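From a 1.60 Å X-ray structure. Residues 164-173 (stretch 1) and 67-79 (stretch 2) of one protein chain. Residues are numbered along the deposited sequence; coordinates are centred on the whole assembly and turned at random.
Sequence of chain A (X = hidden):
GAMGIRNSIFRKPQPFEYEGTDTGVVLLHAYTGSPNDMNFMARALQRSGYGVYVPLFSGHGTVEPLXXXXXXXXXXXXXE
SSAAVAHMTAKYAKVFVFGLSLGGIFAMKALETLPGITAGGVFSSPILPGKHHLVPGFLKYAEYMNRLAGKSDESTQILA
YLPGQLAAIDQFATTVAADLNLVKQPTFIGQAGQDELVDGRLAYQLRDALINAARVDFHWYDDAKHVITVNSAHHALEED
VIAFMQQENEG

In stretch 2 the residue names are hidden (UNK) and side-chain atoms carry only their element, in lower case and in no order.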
# COMPACT_ATOMS: atom_id res chain seq x y z
N GLY A 164 -13.55 -6.54 13.68
CA GLY A 164 -12.94 -7.84 13.52
C GLY A 164 -11.93 -7.85 12.38
O GLY A 164 -10.87 -8.47 12.50
N GLN A 165 -12.24 -7.16 11.29
CA GLN A 165 -11.29 -7.10 10.17
C GLN A 165 -10.09 -6.23 10.52
O GLN A 165 -8.96 -6.60 10.19
CB GLN A 165 -11.92 -6.64 8.86
CG GLN A 165 -10.93 -6.74 7.70
CD GLN A 165 -11.62 -6.59 6.37
OE1 GLN A 165 -11.97 -5.49 5.98
NE2 GLN A 165 -11.85 -7.71 5.68
N LEU A 166 -10.31 -5.09 11.18
CA LEU A 166 -9.17 -4.29 11.64
C LEU A 166 -8.29 -5.10 12.58
O LEU A 166 -7.06 -5.02 12.50
CB LEU A 166 -9.63 -2.99 12.32
CG LEU A 166 -10.16 -1.94 11.35
CD1 LEU A 166 -10.71 -0.72 12.08
CD2 LEU A 166 -9.09 -1.51 10.32
N ALA A 167 -8.91 -5.90 13.45
CA ALA A 167 -8.14 -6.78 14.34
C ALA A 167 -7.30 -7.75 13.52
O ALA A 167 -6.14 -8.00 13.84
CB ALA A 167 -9.07 -7.56 15.28
N ALA A 168 -7.87 -8.30 12.45
CA ALA A 168 -7.17 -9.26 11.60
C ALA A 168 -5.97 -8.59 10.93
O ALA A 168 -4.89 -9.18 10.82
CB ALA A 168 -8.10 -9.82 10.55
N ILE A 169 -6.19 -7.38 10.44
CA ILE A 169 -5.10 -6.60 9.83
C ILE A 169 -4.00 -6.30 10.83
O ILE A 169 -2.81 -6.54 10.58
CB ILE A 169 -5.62 -5.29 9.20
CG1 ILE A 169 -6.59 -5.61 8.07
CG2 ILE A 169 -4.45 -4.47 8.67
CD1 ILE A 169 -7.42 -4.39 7.63
N ASP A 170 -4.40 -5.77 12.00
CA ASP A 170 -3.46 -5.51 13.10
C ASP A 170 -2.60 -6.76 13.36
O ASP A 170 -1.37 -6.71 13.42
CB ASP A 170 -4.23 -5.19 14.40
CG ASP A 170 -4.86 -3.79 14.43
OD1 ASP A 170 -4.51 -2.90 13.63
OD2 ASP A 170 -5.74 -3.60 15.32
N GLN A 171 -3.27 -7.90 13.51
CA GLN A 171 -2.59 -9.15 13.86
C GLN A 171 -1.56 -9.54 12.79
O GLN A 171 -0.40 -9.83 13.09
CB GLN A 171 -3.64 -10.25 14.06
CG GLN A 171 -3.07 -11.64 14.27
CD GLN A 171 -4.14 -12.66 14.67
OE1 GLN A 171 -5.30 -12.31 14.93
NE2 GLN A 171 -3.75 -13.93 14.71
N PHE A 172 -1.98 -9.51 11.54
CA PHE A 172 -1.09 -9.86 10.42
C PHE A 172 0.09 -8.91 10.41
O PHE A 172 1.25 -9.31 10.20
CB PHE A 172 -1.88 -9.74 9.12
CG PHE A 172 -1.14 -10.27 7.92
CD1 PHE A 172 -1.39 -11.54 7.43
CD2 PHE A 172 -0.18 -9.51 7.29
CE1 PHE A 172 -0.69 -12.03 6.33
CE2 PHE A 172 0.50 -9.99 6.19
CZ PHE A 172 0.25 -11.24 5.72
N ALA A 173 -0.20 -7.64 10.63
CA ALA A 173 0.84 -6.60 10.65
C ALA A 173 1.85 -6.77 11.79
O ALA A 173 3.04 -6.49 11.62
CB ALA A 173 0.19 -5.21 10.70
N UNK A 67 -18.44 -5.77 0.85
CA UNK A 67 -17.57 -6.74 0.17
C UNK A 67 -16.14 -6.71 0.70
O UNK A 67 -15.47 -7.76 0.73
c UNK A 67 -17.53 -6.49 -1.33
o UNK A 67 -19.69 -7.57 -1.42
c UNK A 67 -18.83 -6.88 -2.03
o UNK A 67 -18.95 -6.51 -3.22
N UNK A 68 -15.68 -5.54 1.11
CA UNK A 68 -14.33 -5.41 1.69
C UNK A 68 -14.24 -6.27 2.92
O UNK A 68 -13.25 -6.98 3.16
c UNK A 68 -14.00 -3.94 2.05
c UNK A 68 -12.70 -3.86 2.86
c UNK A 68 -14.00 -1.58 1.01
c UNK A 68 -13.92 -3.07 0.78
N UNK A 69 -15.32 -6.22 3.71
CA UNK A 69 -15.36 -6.88 5.01
C UNK A 69 -15.69 -8.36 4.92
O UNK A 69 -15.29 -9.12 5.80
c UNK A 69 -17.39 -4.03 6.77
c UNK A 69 -16.42 -6.19 5.88
c UNK A 69 -15.00 -4.59 7.17
c UNK A 69 -16.16 -4.72 6.20
N UNK A 70 -16.44 -8.76 3.90
CA UNK A 70 -16.90 -10.16 3.81
C UNK A 70 -16.20 -11.01 2.74
O UNK A 70 -16.25 -12.25 2.82
o UNK A 70 -18.69 -9.79 2.21
c UNK A 70 -18.42 -10.25 3.53
c UNK A 70 -19.20 -9.43 4.55
N UNK A 71 -15.57 -10.37 1.76
CA UNK A 71 -14.92 -11.09 0.66
C UNK A 71 -13.41 -10.87 0.58
O UNK A 71 -12.75 -11.44 -0.29
c UNK A 71 -19.16 -11.08 -2.10
c UNK A 71 -17.64 -10.94 -2.11
n UNK A 71 -19.63 -12.19 -1.21
c UNK A 71 -15.58 -10.74 -0.68
c UNK A 71 -17.06 -11.07 -0.72
N UNK A 72 -12.85 -10.06 1.47
CA UNK A 72 -11.40 -9.89 1.55
C UNK A 72 -10.93 -10.12 2.96
O UNK A 72 -11.71 -10.00 3.91
N UNK A 73 -9.66 -10.48 3.09
CA UNK A 73 -8.99 -10.57 4.38
C UNK A 73 -7.49 -10.55 4.16
O UNK A 73 -7.03 -10.72 3.02
c UNK A 73 -9.44 -11.82 5.16
o UNK A 73 -7.79 -13.27 4.27
c UNK A 73 -8.98 -13.10 4.52
n UNK A 73 -9.92 -14.02 4.26
N UNK A 74 -6.72 -10.31 5.24
CA UNK A 74 -5.26 -10.18 5.07
C UNK A 74 -4.59 -11.37 4.42
O UNK A 74 -3.60 -11.20 3.70
c UNK A 74 -5.94 -9.31 7.18
c UNK A 74 -7.13 -10.02 6.62
c UNK A 74 -4.76 -9.95 6.49
N UNK A 75 -5.09 -12.59 4.66
CA UNK A 75 -4.48 -13.76 4.06
C UNK A 75 -4.69 -13.77 2.55
O UNK A 75 -3.74 -14.03 1.79
c UNK A 75 -4.59 -15.09 6.21
o UNK A 75 -3.38 -14.90 6.51
o UNK A 75 -5.50 -15.27 7.05
c UNK A 75 -4.99 -15.04 4.75
N UNK A 76 -5.90 -13.45 2.11
CA UNK A 76 -6.19 -13.34 0.67
C UNK A 76 -5.32 -12.24 0.04
O UNK A 76 -4.71 -12.44 -1.02
c UNK A 76 -10.03 -14.02 0.85
c UNK A 76 -8.53 -14.26 0.83
c UNK A 76 -7.94 -12.70 -1.05
c UNK A 76 -7.69 -13.05 0.41
N UNK A 77 -5.26 -11.09 0.70
CA UNK A 77 -4.53 -9.95 0.16
C UNK A 77 -3.04 -10.24 0.12
O UNK A 77 -2.33 -9.78 -0.80
c UNK A 77 -7.19 -8.59 0.03
c UNK A 77 -9.30 -7.00 2.49
c UNK A 77 -4.81 -8.68 0.97
c UNK A 77 -8.33 -7.58 1.67
c UNK A 77 -7.57 -6.61 4.13
c UNK A 77 -6.97 -7.69 2.07
c UNK A 77 -8.90 -6.51 3.71
c UNK A 77 -6.27 -8.35 1.01
c UNK A 77 -6.60 -7.20 3.33
n UNK A 77 -8.43 -8.13 0.42
N UNK A 78 -2.55 -11.00 1.08
CA UNK A 78 -1.15 -11.43 1.05
C UNK A 78 -0.89 -12.36 -0.14
O UNK A 78 0.09 -12.19 -0.88
c UNK A 78 0.61 -12.74 2.40
c UNK A 78 2.85 -13.18 2.20
c UNK A 78 4.57 -11.76 1.38
c UNK A 78 2.26 -10.96 1.45
c UNK A 78 1.87 -12.18 1.98
c UNK A 78 -0.75 -12.08 2.37
c UNK A 78 3.62 -10.75 1.15
c UNK A 78 0.88 -14.00 2.84
n UNK A 78 2.22 -14.27 2.73
c UNK A 78 4.20 -12.97 1.91
N UNK A 79 -1.76 -13.34 -0.36
CA UNK A 79 -1.61 -14.20 -1.55
C UNK A 79 -1.63 -13.37 -2.84
O UNK A 79 -0.89 -13.63 -3.79
c UNK A 79 -2.72 -15.25 -1.59

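Position 67 carries two carbons, the second bearing two oxygens, and they lie beyond the reach of stretch 1; this short carboxylate is Asp67. At position 68 four carbons fork at the first, one arm being two carbons long, and one of them approaches Gln165, although the end of the side chain leads away from stretch 1; this is Ile68. Its CG2 comes within 3.6 Å of Gln165 OE1; the stronger link is made by its backbone, where Gln165 NE2 donates a hydrogen bond to Ile68 O at 3.0 Å with a nearly straight angle of 162°. Position 69 also has four carbons, but forked at the second, and they too touch Gln165; it is therefore Leu69. Its CB points sideways, yet the end of the side chain comes nearer, so that Leu69 CD2 lies 3.4 Å from Gln165 OE1.

Position 70 has one carbon carrying an oxygen and a carbon; its CA-to-CB bond points away and it makes no contact with stretch 1. This is the branched pattern of Thr70. Position 71, a row of four carbons ending in nitrogen, likewise has its CA-to-CB bond pointing away and makes no contact; it is Lys71. Position 72 has no side-chain atoms, and its backbone approaches Gln165; it is Gly72. Its carbonyl oxygen, Gly72 O, lies 2.9 Å from Gln165 NE2, but the angle is too poor for a hydrogen bond. A CB here would sit 2.7 Å from the side-chain nitrogen of position 77, a clash.

Position 73 has two carbons, the second carrying one oxygen and one nitrogen, and their end leads away from stretch 1. This is an amide, Asn73, and it caps the following helix: Asn73 OD1 accepts from the backbone N of position 76 at 2.9 Å and, more weakly, from the backbone N of position 75 at 2.8 Å. At position 74 three carbons close a ring onto the backbone nitrogen, and they pack against Ala168, Ile169 and Phe172; this is Pro74. The CA-to-CB bond points toward stretch 1, with Pro74 CG 4.0 Å from Ala168 CB and 3.9 Å from Ile169 CG1, and Pro74 CB 3.8 Å from Phe172 CD1.

Position 75 again shows two carbons, the second with two oxygens, one of which meets the edge of the Phe172 ring; hence Asp75, with OD1 3.9 Å from Phe172 CE1. Position 76, four carbons forked at the first with one longer arm, is out of reach and is Ile76. Position 77 has one carbon followed by fused five- and six-membered rings with a single nitrogen, which touch Gln165 and Ile169; it is Trp77. The edge of its ring meets Ile169, with Trp77 CZ3 4.1 Å from Ile169 CD1, while Trp77 CH2 lies 3.7 Å from Gln165 NE2. Position 78 has the same fused system and touches Phe172; it is Trp78, whose CB is 3.6 Å from Phe172 CZ; the two aromatic rings meet obliquely, their planes at 58°. Position 79 has a single carbon, outside the contact, and is Ala79.

The contact thus joins a polar anchor to an apolar seam. Gln165 reaches across to the backbone of the first helix and the turn after it, where its amide gains one hydrogen bond. One and two helical turns further on, Ala168, Ile169 and Phe172 receive Pro74 and the two tryptophans, at the start of the Asn73-capped helix.

Stretch 2 67-79: DILTKGNPDIWWA
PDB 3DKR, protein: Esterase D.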